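Local structure of response regulator (Xanthomonas campestris pv. campestris, 3QYY) at residues 46-52 with 126-132; 33-37 with 135-141; 19-25 with 85-89. The protein probably makes the second messenger c-di-GMP from GTP as a diguanylate cyclase, and its GGDEF domain, the part described here, binds c-di-GMP and magnesium at the active site. The contacts are given in a common frame with arbitrary orientation. Numbering follows the deposited sequence.

Contact 1 (46-52 with 126-132); sequences FVLDMDN and LHVSAGS. With MG (magnesium ion), chain I.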
loop_
_atom_site.group_PDB
_atom_site.type_symbol
_atom_site.label_atom_id
_atom_site.label_comp_id
_atom_site.label_asym_id
_atom_site.label_seq_id
_atom_site.Cartn_x
_atom_site.Cartn_y
_atom_site.Cartn_z
ATOM N N PHE B 46 -13.832 -9.235 -5.918
ATOM C CA PHE B 46 -12.573 -9.672 -5.327
ATOM C C PHE B 46 -11.625 -8.487 -5.181
ATOM O O PHE B 46 -11.550 -7.630 -6.063
ATOM C CB PHE B 46 -11.856 -10.704 -6.204
ATOM C CG PHE B 46 -12.618 -11.977 -6.415
ATOM C CD1 PHE B 46 -13.520 -12.096 -7.467
ATOM C CD2 PHE B 46 -12.415 -13.069 -5.577
ATOM C CE1 PHE B 46 -14.206 -13.290 -7.687
ATOM C CE2 PHE B 46 -13.097 -14.270 -5.786
ATOM C CZ PHE B 46 -13.993 -14.378 -6.844
ATOM N N VAL B 47 -10.910 -8.442 -4.063
ATOM C CA VAL B 47 -9.913 -7.402 -3.828
ATOM C C VAL B 47 -8.608 -8.175 -3.710
ATOM O O VAL B 47 -8.498 -9.082 -2.878
ATOM C CB VAL B 47 -10.172 -6.619 -2.519
ATOM C CG1 VAL B 47 -8.937 -5.769 -2.162
ATOM C CG2 VAL B 47 -11.384 -5.713 -2.690
ATOM N N LEU B 48 -7.630 -7.831 -4.548
ATOM C CA LEU B 48 -6.343 -8.516 -4.544
ATOM C C LEU B 48 -5.174 -7.575 -4.266
ATOM O O LEU B 48 -5.165 -6.432 -4.714
ATOM C CB LEU B 48 -6.101 -9.187 -5.900
ATOM C CG LEU B 48 -7.274 -9.883 -6.599
ATOM C CD1 LEU B 48 -6.768 -10.530 -7.878
ATOM C CD2 LEU B 48 -7.889 -10.924 -5.697
ATOM N N ASP B 49 -4.185 -8.071 -3.533
ATOM C CA ASP B 49 -2.993 -7.287 -3.222
ATOM C C ASP B 49 -1.794 -8.219 -3.348
ATOM O O ASP B 49 -1.761 -9.284 -2.729
ATOM C CB ASP B 49 -3.066 -6.727 -1.796
ATOM C CG ASP B 49 -1.893 -5.819 -1.464
ATOM O OD1 ASP B 49 -1.385 -5.896 -0.324
ATOM O OD2 ASP B 49 -1.490 -5.020 -2.337
ATOM N N MET B 50 -0.815 -7.831 -4.162
ATOM C CA MET B 50 0.369 -8.657 -4.348
ATOM C C MET B 50 1.205 -8.711 -3.072
ATOM O O MET B 50 1.216 -7.762 -2.281
ATOM C CB MET B 50 1.220 -8.127 -5.508
ATOM C CG MET B 50 0.557 -8.269 -6.871
ATOM S SD MET B 50 1.729 -8.052 -8.218
ATOM C CE MET B 50 2.552 -9.657 -8.205
ATOM N N ASP B 51 1.902 -9.828 -2.888
ATOM C CA ASP B 51 2.743 -10.056 -1.710
ATOM C C ASP B 51 4.240 -9.914 -1.992
ATOM O O ASP B 51 5.007 -9.548 -1.100
ATOM C CB ASP B 51 2.547 -11.483 -1.174
ATOM C CG ASP B 51 1.151 -11.747 -0.650
ATOM O OD1 ASP B 51 0.820 -12.944 -0.477
ATOM O OD2 ASP B 51 0.396 -10.784 -0.395
ATOM N N ASN B 52 4.656 -10.194 -3.225
ATOM C CA ASN B 52 6.088 -10.191 -3.543
ATOM C C ASN B 52 6.587 -9.402 -4.747
ATOM O O ASN B 52 7.559 -9.810 -5.383
ATOM C CB ASN B 52 6.537 -11.642 -3.711
ATOM C CG ASN B 52 5.933 -12.292 -4.948
ATOM O OD1 ASN B 52 4.830 -11.936 -5.378
ATOM N ND2 ASN B 52 6.648 -13.257 -5.522
ATOM N N LEU B 126 4.130 -15.178 -8.957
ATOM C CA LEU B 126 3.397 -14.141 -8.244
ATOM C C LEU B 126 2.663 -14.699 -7.032
ATOM O O LEU B 126 2.011 -15.741 -7.112
ATOM C CB LEU B 126 2.384 -13.460 -9.170
ATOM C CG LEU B 126 2.882 -12.588 -10.328
ATOM C CD1 LEU B 126 3.537 -13.450 -11.398
ATOM C CD2 LEU B 126 1.705 -11.827 -10.916
ATOM N N HIS B 127 2.781 -13.995 -5.912
ATOM C CA HIS B 127 2.117 -14.372 -4.670
ATOM C C HIS B 127 1.064 -13.301 -4.419
ATOM O O HIS B 127 1.369 -12.106 -4.442
ATOM C CB HIS B 127 3.130 -14.427 -3.529
ATOM C CG HIS B 127 4.212 -15.444 -3.738
ATOM N ND1 HIS B 127 5.326 -15.525 -2.931
ATOM C CD2 HIS B 127 4.346 -16.422 -4.665
ATOM C CE1 HIS B 127 6.101 -16.509 -3.352
ATOM N NE2 HIS B 127 5.529 -17.069 -4.403
ATOM N N VAL B 128 -0.173 -13.726 -4.187
ATOM C CA VAL B 128 -1.272 -12.787 -3.996
ATOM C C VAL B 128 -2.198 -13.081 -2.820
ATOM O O VAL B 128 -2.530 -14.237 -2.546
ATOM C CB VAL B 128 -2.147 -12.734 -5.276
ATOM C CG1 VAL B 128 -3.319 -11.774 -5.085
ATOM C CG2 VAL B 128 -1.296 -12.324 -6.464
ATOM N N SER B 129 -2.610 -12.016 -2.135
ATOM C CA SER B 129 -3.546 -12.109 -1.021
ATOM C C SER B 129 -4.878 -11.640 -1.595
ATOM O O SER B 129 -4.954 -10.560 -2.184
ATOM C CB SER B 129 -3.125 -11.186 0.126
ATOM O OG SER B 129 -1.975 -11.686 0.785
ATOM N N ALA B 130 -5.925 -12.442 -1.430
ATOM C CA ALA B 130 -7.227 -12.082 -1.977
ATOM C C ALA B 130 -8.390 -12.219 -1.006
ATOM O O ALA B 130 -8.374 -13.064 -0.107
ATOM C CB ALA B 130 -7.501 -12.917 -3.226
ATOM N N GLY B 131 -9.396 -11.374 -1.209
ATOM C CA GLY B 131 -10.594 -11.392 -0.388
ATOM C C GLY B 131 -11.816 -11.256 -1.282
ATOM O O GLY B 131 -11.794 -10.503 -2.263
ATOM N N SER B 132 -12.885 -11.976 -0.964
ATOM C CA SER B 132 -14.095 -11.908 -1.777
ATOM C C SER B 132 -15.354 -11.595 -0.975
ATOM O O SER B 132 -15.409 -11.807 0.241
ATOM C CB SER B 132 -14.297 -13.229 -2.530
ATOM O OG SER B 132 -14.515 -14.307 -1.632
HETATM MG MG MG I . -0.082 -3.545 -2.150
HETATM O O HOH W 1 -0.305 -3.478 0.077
HETATM O O HOH W 2 1.510 -5.027 -1.803
HETATM O O HOH W 3 -1.677 -2.285 -2.277
#
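Apolar side chains gather on one face of two antiparallel strands: L48 CB lies 3.9 Å from V128 CG1, flexible M50 sends its CE past the strand to 3.6 Å from L126 CD2 in the preceding loop, and small S132 puts its CB 3.6 Å from F46 CD2. Backbone hydrogen bonds zip the pairs V47–G131 and D49–S129, each between 2.9 and 3.0 Å from N to O, and D51 N continues the ladder to H127 O at 2.8 Å. Where strand 46-50 gives way to loop, S129 OG donates to D51 OD2 (2.8 Å) and H127 N to N52 OD1 (3.0 Å). On the other face D49 OD2 binds magnesium at 2.0 Å; D92 shares the ion, as in the metal site of GGDEF domains, and K156 forms salt bridges with D49 and D51. Strand 44-50 is central, between 93-98 and 128-134, with helix 102-116 packed on the F46, L48 and V128 face and helix 141-157 on the V47 and S129 face.

Contact 2 (33-37 with 135-141); sequences VTAAQ and CEVGIDA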
loop_
_atom_site.group_PDB
_atom_site.type_symbol
_atom_site.label_atom_id
_atom_site.label_comp_id
_atom_site.label_asym_id
_atom_site.label_seq_id
_atom_site.Cartn_x
_atom_site.Cartn_y
_atom_site.Cartn_z
ATOM N N VAL B 33 -23.277 -3.765 -9.290
ATOM C CA VAL B 33 -24.221 -3.906 -8.187
ATOM C C VAL B 33 -25.633 -3.569 -8.659
ATOM O O VAL B 33 -26.606 -4.217 -8.258
ATOM C CB VAL B 33 -23.846 -2.984 -7.005
ATOM C CG1 VAL B 33 -24.953 -3.001 -5.955
ATOM C CG2 VAL B 33 -22.535 -3.449 -6.389
ATOM N N THR B 34 -25.740 -2.558 -9.514
ATOM C CA THR B 34 -27.034 -2.149 -10.045
ATOM C C THR B 34 -27.630 -3.289 -10.864
ATOM O O THR B 34 -28.797 -3.644 -10.700
ATOM C CB THR B 34 -26.899 -0.906 -10.943
ATOM O OG1 THR B 34 -26.425 0.198 -10.162
ATOM C CG2 THR B 34 -28.246 -0.542 -11.560
ATOM N N ALA B 35 -26.817 -3.861 -11.745
ATOM C CA ALA B 35 -27.262 -4.966 -12.583
ATOM C C ALA B 35 -27.685 -6.154 -11.722
ATOM O O ALA B 35 -28.629 -6.869 -12.056
ATOM C CB ALA B 35 -26.147 -5.375 -13.535
ATOM N N ALA B 36 -26.986 -6.359 -10.611
ATOM C CA ALA B 36 -27.298 -7.458 -9.707
ATOM C C ALA B 36 -28.612 -7.207 -8.969
ATOM O O ALA B 36 -29.453 -8.100 -8.857
ATOM C CB ALA B 36 -26.168 -7.647 -8.704
ATOM N N GLN B 37 -28.779 -5.986 -8.471
ATOM C CA GLN B 37 -29.978 -5.605 -7.734
ATOM C C GLN B 37 -31.197 -5.422 -8.631
ATOM O O GLN B 37 -32.333 -5.604 -8.188
ATOM C CB GLN B 37 -29.726 -4.310 -6.955
ATOM C CG GLN B 37 -29.635 -4.482 -5.443
ATOM C CD GLN B 37 -28.472 -5.353 -5.011
ATOM O OE1 GLN B 37 -28.361 -6.510 -5.417
ATOM N NE2 GLN B 37 -27.600 -4.800 -4.176
ATOM N N CYS B 135 -22.550 -10.170 -3.757
ATOM C CA CYS B 135 -23.614 -9.179 -3.730
ATOM C C CYS B 135 -24.928 -9.842 -3.332
ATOM O O CYS B 135 -25.252 -10.936 -3.793
ATOM C CB CYS B 135 -23.766 -8.515 -5.102
ATOM S SG CYS B 135 -24.864 -7.072 -5.112
ATOM N N GLU B 136 -25.666 -9.172 -2.457
ATOM C CA GLU B 136 -26.954 -9.664 -1.984
ATOM C C GLU B 136 -27.862 -8.460 -1.780
ATOM O O GLU B 136 -27.381 -7.347 -1.571
ATOM C CB GLU B 136 -26.785 -10.425 -0.665
ATOM C CG GLU B 136 -25.963 -11.699 -0.792
ATOM C CD GLU B 136 -25.744 -12.401 0.536
ATOM O OE1 GLU B 136 -25.116 -13.483 0.540
ATOM O OE2 GLU B 136 -26.197 -11.870 1.575
ATOM N N VAL B 137 -29.171 -8.682 -1.848
ATOM C CA VAL B 137 -30.134 -7.602 -1.673
ATOM C C VAL B 137 -29.884 -6.857 -0.364
ATOM O O VAL B 137 -29.569 -7.466 0.658
ATOM C CB VAL B 137 -31.585 -8.145 -1.684
ATOM C CG1 VAL B 137 -31.784 -9.125 -0.540
ATOM C CG2 VAL B 137 -32.575 -6.992 -1.586
ATOM N N GLY B 138 -30.018 -5.534 -0.403
ATOM C CA GLY B 138 -29.801 -4.733 0.788
ATOM C C GLY B 138 -28.356 -4.299 0.968
ATOM O O GLY B 138 -28.044 -3.531 1.879
ATOM N N ILE B 139 -27.474 -4.794 0.104
ATOM C CA ILE B 139 -26.056 -4.453 0.167
ATOM C C ILE B 139 -25.662 -3.576 -1.021
ATOM O O ILE B 139 -25.901 -3.937 -2.171
ATOM C CB ILE B 139 -25.170 -5.730 0.165
ATOM C CG1 ILE B 139 -25.273 -6.449 1.515
ATOM C CG2 ILE B 139 -23.719 -5.365 -0.113
ATOM C CD1 ILE B 139 -26.656 -6.968 1.850
ATOM N N ASP B 140 -25.061 -2.424 -0.737
ATOM C CA ASP B 140 -24.637 -1.509 -1.791
ATOM C C ASP B 140 -23.154 -1.712 -2.112
ATOM O O ASP B 140 -22.458 -2.456 -1.418
ATOM C CB ASP B 140 -24.909 -0.061 -1.373
ATOM C CG ASP B 140 -23.971 0.422 -0.287
ATOM O OD1 ASP B 140 -23.623 -0.378 0.607
ATOM O OD2 ASP B 140 -23.592 1.612 -0.322
ATOM N N ALA B 141 -22.681 -1.045 -3.161
ATOM C CA ALA B 141 -21.294 -1.172 -3.603
ATOM C C ALA B 141 -20.245 -0.826 -2.553
ATOM O O ALA B 141 -19.245 -1.537 -2.413
ATOM C CB ALA B 141 -21.071 -0.330 -4.860
#
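This is a surface contact near the periphery of the GGDEF domain, where the later part of helix 22-38 meets the connection from strand 128-134 to helix 141-157. It is small, burying 270 Å² in total. V33 and A36 aim their CA-to-CB bonds at the connection, while T34 faces away. V33 is the buried member, its CG2 lying 3.8 Å from A141 CB and its CG1 4.2 Å from C135 SG. A36, short enough to let the backbones approach, brings its CB to 3.9 Å from C135 SG. The connection folds back through a type II turn from E136 to I139, closed by I139 N to E136 O at 3.1 Å. G138 suits the turn because its positive phi would press a CB against the preceding carbonyl. D140 then serves as N-cap of helix 141-157, its carboxylate bonded to E143 N and T142 OG1, and L144 touches V33 and I139. At the exposed rim, long Q37 brings its OE1 to 3.6 Å from C135 SG and its NE2 to 2.8 Å from I139 O, the latter at an angle too poor for a hydrogen bond. Small apolar groups and a thiol thus join helix and connection by van der Waals contact around the one buried residue, V33; no hydrogen bond spans the contact, although the turn and the helix cap have their own.

Contact 3 (19-25 with 85-89); sequences ALNRRGC and WIGRW. With C2E (9,9'-[(2R,3R,3aS,5S,7aR,9R,10R,10aS,12S,14aR)-3,5,10,12-tetrahydroxy-5,12-dioxidooctahydro-2H,7H-difuro[3,2-d:3',2'-j][1,3,7,9,2,8]tetraoxadiphosphacyclododecine-2,9-diyl]bis(2-amino-1,9-dihydro-6H-purin-6-one)), chain C.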
loop_
_atom_site.group_PDB
_atom_site.type_symbol
_atom_site.label_atom_id
_atom_site.label_comp_id
_atom_site.label_asym_id
_atom_site.label_seq_id
_atom_site.Cartn_x
_atom_site.Cartn_y
_atom_site.Cartn_z
ATOM N N ALA B 19 -5.982 -2.414 -17.465
ATOM C CA ALA B 19 -7.085 -2.806 -16.605
ATOM C C ALA B 19 -7.765 -1.465 -16.358
ATOM O O ALA B 19 -7.240 -0.428 -16.763
ATOM C CB ALA B 19 -6.566 -3.380 -15.295
ATOM N N LEU B 20 -8.932 -1.468 -15.730
ATOM C CA LEU B 20 -9.598 -0.209 -15.424
ATOM C C LEU B 20 -8.714 0.496 -14.391
ATOM O O LEU B 20 -7.907 -0.154 -13.716
ATOM C CB LEU B 20 -10.973 -0.474 -14.805
ATOM C CG LEU B 20 -12.029 -1.153 -15.683
ATOM C CD1 LEU B 20 -13.125 -1.751 -14.806
ATOM C CD2 LEU B 20 -12.604 -0.141 -16.663
ATOM N N ASN B 21 -8.839 1.817 -14.283
ATOM C CA ASN B 21 -8.076 2.551 -13.279
ATOM C C ASN B 21 -8.999 2.660 -12.065
ATOM O O ASN B 21 -10.032 1.993 -12.019
ATOM C CB ASN B 21 -7.663 3.942 -13.781
ATOM C CG ASN B 21 -8.835 4.768 -14.275
ATOM O OD1 ASN B 21 -9.970 4.585 -13.842
ATOM N ND2 ASN B 21 -8.555 5.706 -15.172
ATOM N N ARG B 22 -8.651 3.485 -11.083
ATOM C CA ARG B 22 -9.502 3.589 -9.905
ATOM C C ARG B 22 -10.895 4.137 -10.216
ATOM O O ARG B 22 -11.892 3.648 -9.677
ATOM C CB ARG B 22 -8.834 4.446 -8.822
ATOM C CG ARG B 22 -9.629 4.472 -7.519
ATOM C CD ARG B 22 -8.717 4.681 -6.324
ATOM N NE ARG B 22 -9.454 4.777 -5.067
ATOM C CZ ARG B 22 -8.870 4.829 -3.874
ATOM N NH1 ARG B 22 -7.548 4.791 -3.785
ATOM N NH2 ARG B 22 -9.602 4.921 -2.774
ATOM N N ARG B 23 -10.970 5.151 -11.074
ATOM C CA ARG B 23 -12.268 5.721 -11.433
ATOM C C ARG B 23 -13.108 4.634 -12.105
ATOM O O ARG B 23 -14.320 4.547 -11.888
ATOM C CB ARG B 23 -12.077 6.922 -12.374
ATOM C CG ARG B 23 -11.291 8.055 -11.726
ATOM C CD ARG B 23 -10.872 9.148 -12.704
ATOM N NE ARG B 23 -11.967 10.041 -13.068
ATOM C CZ ARG B 23 -11.801 11.217 -13.668
ATOM N NH1 ARG B 23 -12.853 11.967 -13.967
ATOM N NH2 ARG B 23 -10.583 11.648 -13.960
ATOM N N GLY B 24 -12.450 3.807 -12.913
ATOM C CA GLY B 24 -13.131 2.720 -13.595
ATOM C C GLY B 24 -13.617 1.649 -12.632
ATOM O O GLY B 24 -14.700 1.091 -12.817
ATOM N N CYS B 25 -12.811 1.349 -11.613
ATOM C CA CYS B 25 -13.175 0.357 -10.599
ATOM C C CYS B 25 -14.453 0.801 -9.900
ATOM O O CYS B 25 -15.378 0.013 -9.691
ATOM C CB CYS B 25 -12.078 0.231 -9.530
ATOM S SG CYS B 25 -10.591 -0.658 -10.005
ATOM N N TRP B 85 -14.896 -7.940 -15.144
ATOM C CA TRP B 85 -13.912 -6.881 -15.295
ATOM C C TRP B 85 -12.775 -6.947 -14.298
ATOM O O TRP B 85 -12.885 -7.583 -13.251
ATOM C CB TRP B 85 -14.588 -5.510 -15.188
ATOM C CG TRP B 85 -15.396 -5.308 -13.930
ATOM C CD1 TRP B 85 -16.734 -5.528 -13.770
ATOM C CD2 TRP B 85 -14.912 -4.838 -12.665
ATOM N NE1 TRP B 85 -17.115 -5.220 -12.484
ATOM C CE2 TRP B 85 -16.017 -4.793 -11.785
ATOM C CE3 TRP B 85 -13.650 -4.449 -12.189
ATOM C CZ2 TRP B 85 -15.901 -4.371 -10.450
ATOM C CZ3 TRP B 85 -13.534 -4.030 -10.861
ATOM C CH2 TRP B 85 -14.655 -3.995 -10.009
ATOM N N ILE B 86 -11.669 -6.296 -14.649
ATOM C CA ILE B 86 -10.521 -6.222 -13.762
ATOM C C ILE B 86 -10.047 -4.774 -13.751
ATOM O O ILE B 86 -9.932 -4.127 -14.797
ATOM C CB ILE B 86 -9.371 -7.164 -14.203
ATOM C CG1 ILE B 86 -8.187 -7.011 -13.241
ATOM C CG2 ILE B 86 -8.955 -6.861 -15.649
ATOM C CD1 ILE B 86 -7.118 -8.090 -13.380
ATOM N N GLY B 87 -9.816 -4.252 -12.553
ATOM C CA GLY B 87 -9.360 -2.885 -12.430
ATOM C C GLY B 87 -8.169 -2.790 -11.503
ATOM O O GLY B 87 -7.933 -3.679 -10.685
ATOM N N ARG B 88 -7.416 -1.708 -11.638
ATOM C CA ARG B 88 -6.251 -1.474 -10.802
ATOM C C ARG B 88 -6.626 -0.366 -9.819
ATOM O O ARG B 88 -6.843 0.781 -10.213
ATOM C CB ARG B 88 -5.065 -1.039 -11.669
ATOM C CG ARG B 88 -3.741 -0.953 -10.927
ATOM C CD ARG B 88 -2.614 -0.508 -11.851
ATOM N NE ARG B 88 -1.349 -0.393 -11.130
ATOM C CZ ARG B 88 -0.230 0.102 -11.644
ATOM N NH1 ARG B 88 -0.204 0.535 -12.900
ATOM N NH2 ARG B 88 0.864 0.169 -10.896
ATOM N N TRP B 89 -6.733 -0.719 -8.543
ATOM C CA TRP B 89 -7.084 0.257 -7.519
ATOM C C TRP B 89 -5.947 1.274 -7.451
ATOM O O TRP B 89 -6.167 2.480 -7.282
ATOM C CB TRP B 89 -7.241 -0.453 -6.169
ATOM C CG TRP B 89 -7.985 0.333 -5.134
ATOM C CD1 TRP B 89 -7.516 0.728 -3.912
ATOM C CD2 TRP B 89 -9.356 0.751 -5.191
ATOM N NE1 TRP B 89 -8.512 1.358 -3.201
ATOM C CE2 TRP B 89 -9.651 1.384 -3.962
ATOM C CE3 TRP B 89 -10.366 0.646 -6.162
ATOM C CZ2 TRP B 89 -10.918 1.913 -3.673
ATOM C CZ3 TRP B 89 -11.627 1.174 -5.874
ATOM C CH2 TRP B 89 -11.889 1.798 -4.638
HETATM P P1 C2E C . -6.969 3.107 -0.419
HETATM O O2P C2E C . -7.202 4.458 -1.038
HETATM O O1P C2E C . -8.086 2.115 -0.577
HETATM O "O5'" C2E C . -5.682 2.412 -1.018
HETATM C "C5'" C2E C . -5.291 1.103 -0.557
HETATM C "C4'" C2E C . -4.009 0.744 -1.301
HETATM O "O4'" C2E C . -4.092 0.781 -2.715
HETATM C "C3'" C2E C . -2.862 1.683 -0.938
HETATM O "O3'" C2E C . -2.246 1.286 0.289
HETATM C "C2'" C2E C . -1.998 1.574 -2.155
HETATM O "O2'" C2E C . -1.072 0.494 -1.954
HETATM C "C1'" C2E C . -2.914 1.291 -3.335
HETATM N N9 C2E C . -3.235 2.550 -4.056
HETATM C C8 C2E C . -4.436 3.166 -4.110
HETATM N N7 C2E C . -4.387 4.283 -4.864
HETATM C C5 C2E C . -3.144 4.398 -5.316
HETATM C C6 C2E C . -2.409 5.353 -6.185
HETATM O O6 C2E C . -3.000 6.344 -6.682
HETATM N N1 C2E C . -1.094 5.126 -6.434
HETATM C C2 C2E C . -0.430 4.058 -5.915
HETATM N N2 C2E C . 0.875 3.891 -6.203
HETATM N N3 C2E C . -1.051 3.135 -5.098
HETATM C C4 C2E C . -2.378 3.258 -4.777
HETATM P P11 C2E C . -1.686 2.523 1.153
HETATM O O21 C2E C . -0.741 3.340 0.335
HETATM O O11 C2E C . -1.045 1.887 2.337
HETATM O O5A C2E C . -2.888 3.423 1.635
HETATM C C5A C2E C . -3.894 2.826 2.452
HETATM C C4A C2E C . -4.959 3.830 2.771
HETATM O O4A C2E C . -4.459 5.063 3.357
HETATM C C3A C2E C . -5.782 4.267 1.560
HETATM O O3A C2E C . -6.776 3.293 1.185
HETATM C C2A C2E C . -6.356 5.558 2.059
HETATM O O2A C2E C . -7.581 5.279 2.757
HETATM C C1A C2E C . -5.305 6.156 2.980
HETATM N N91 C2E C . -4.582 7.249 2.290
HETATM C C81 C2E C . -3.469 7.173 1.520
HETATM N N71 C2E C . -3.110 8.398 1.064
HETATM C C51 C2E C . -4.003 9.280 1.545
HETATM C C61 C2E C . -4.235 10.749 1.465
HETATM O O61 C2E C . -3.481 11.494 0.814
HETATM N N11 C2E C . -5.302 11.275 2.127
HETATM C C21 C2E C . -6.163 10.503 2.861
HETATM N N21 C2E C . -7.208 11.091 3.496
HETATM N N31 C2E C . -6.001 9.151 2.972
HETATM C C41 C2E C . -4.959 8.507 2.346
#
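Two backbone hydrogen bonds join the loop leading into helix 22-38 to strand 85-90 in a single L20–G87 bridge: L20 N gives to I86 O at 3.0 Å, and L20 O receives R88 N at 2.6 Å. G87 suits it because any CB would clash with C25 SG, 3.5 Å from G87 CA. N21 is the helix N-cap, its OD1 accepting from G24 N at 2.8 Å, while its ND2 is satisfied by A11 O. R22 lays its guanidinium flat on W89, centres 4.0 Å apart, and both its NH1 (2.8 Å) and NH2 (3.0 Å) donate to c-di-GMP O2P, as W89 NE1 gives to O1P at 2.8 Å. This phosphate grip beside the GGDEF signature (G90 to F94) belongs to the c-di-GMP-inhibited active site; W89 also stacks on Y145, and the second subunit binds the same ligand. R88 NH1 pairs with D14, NE with G91 O and NH2 with a guanine oxygen of another c-di-GMP; S32 holds W85 NE1. Apolar contacts accompany these bonds, L20 CD1 to W85 CE3 at 3.8 Å among them. Outermost strand 85-90 pairs with 93-98; helix 22-38 packs on W85 and W89, helix 62-77 on I86 and R88.

Contacts 1 and 3 are buried and reach the same sheet, on opposite sides of the chain's centre; contact 2 lies at the surface, about 23 and 19 Å away between centres. Contacts 2 and 3 both use helix 22-38, at its later part and its start, while the strand of 126-132 runs on into the connection of contact 2. Their chemistry follows place: a regular antiparallel ladder in the middle of the sheet, a single bridge onto the outermost strand, and small apolar contacts at the periphery. The two inner contacts also carry polar ligand chemistry, carboxylate on magnesium in one and arginine and tryptophan on phosphate in the other, which contact 2 lacks.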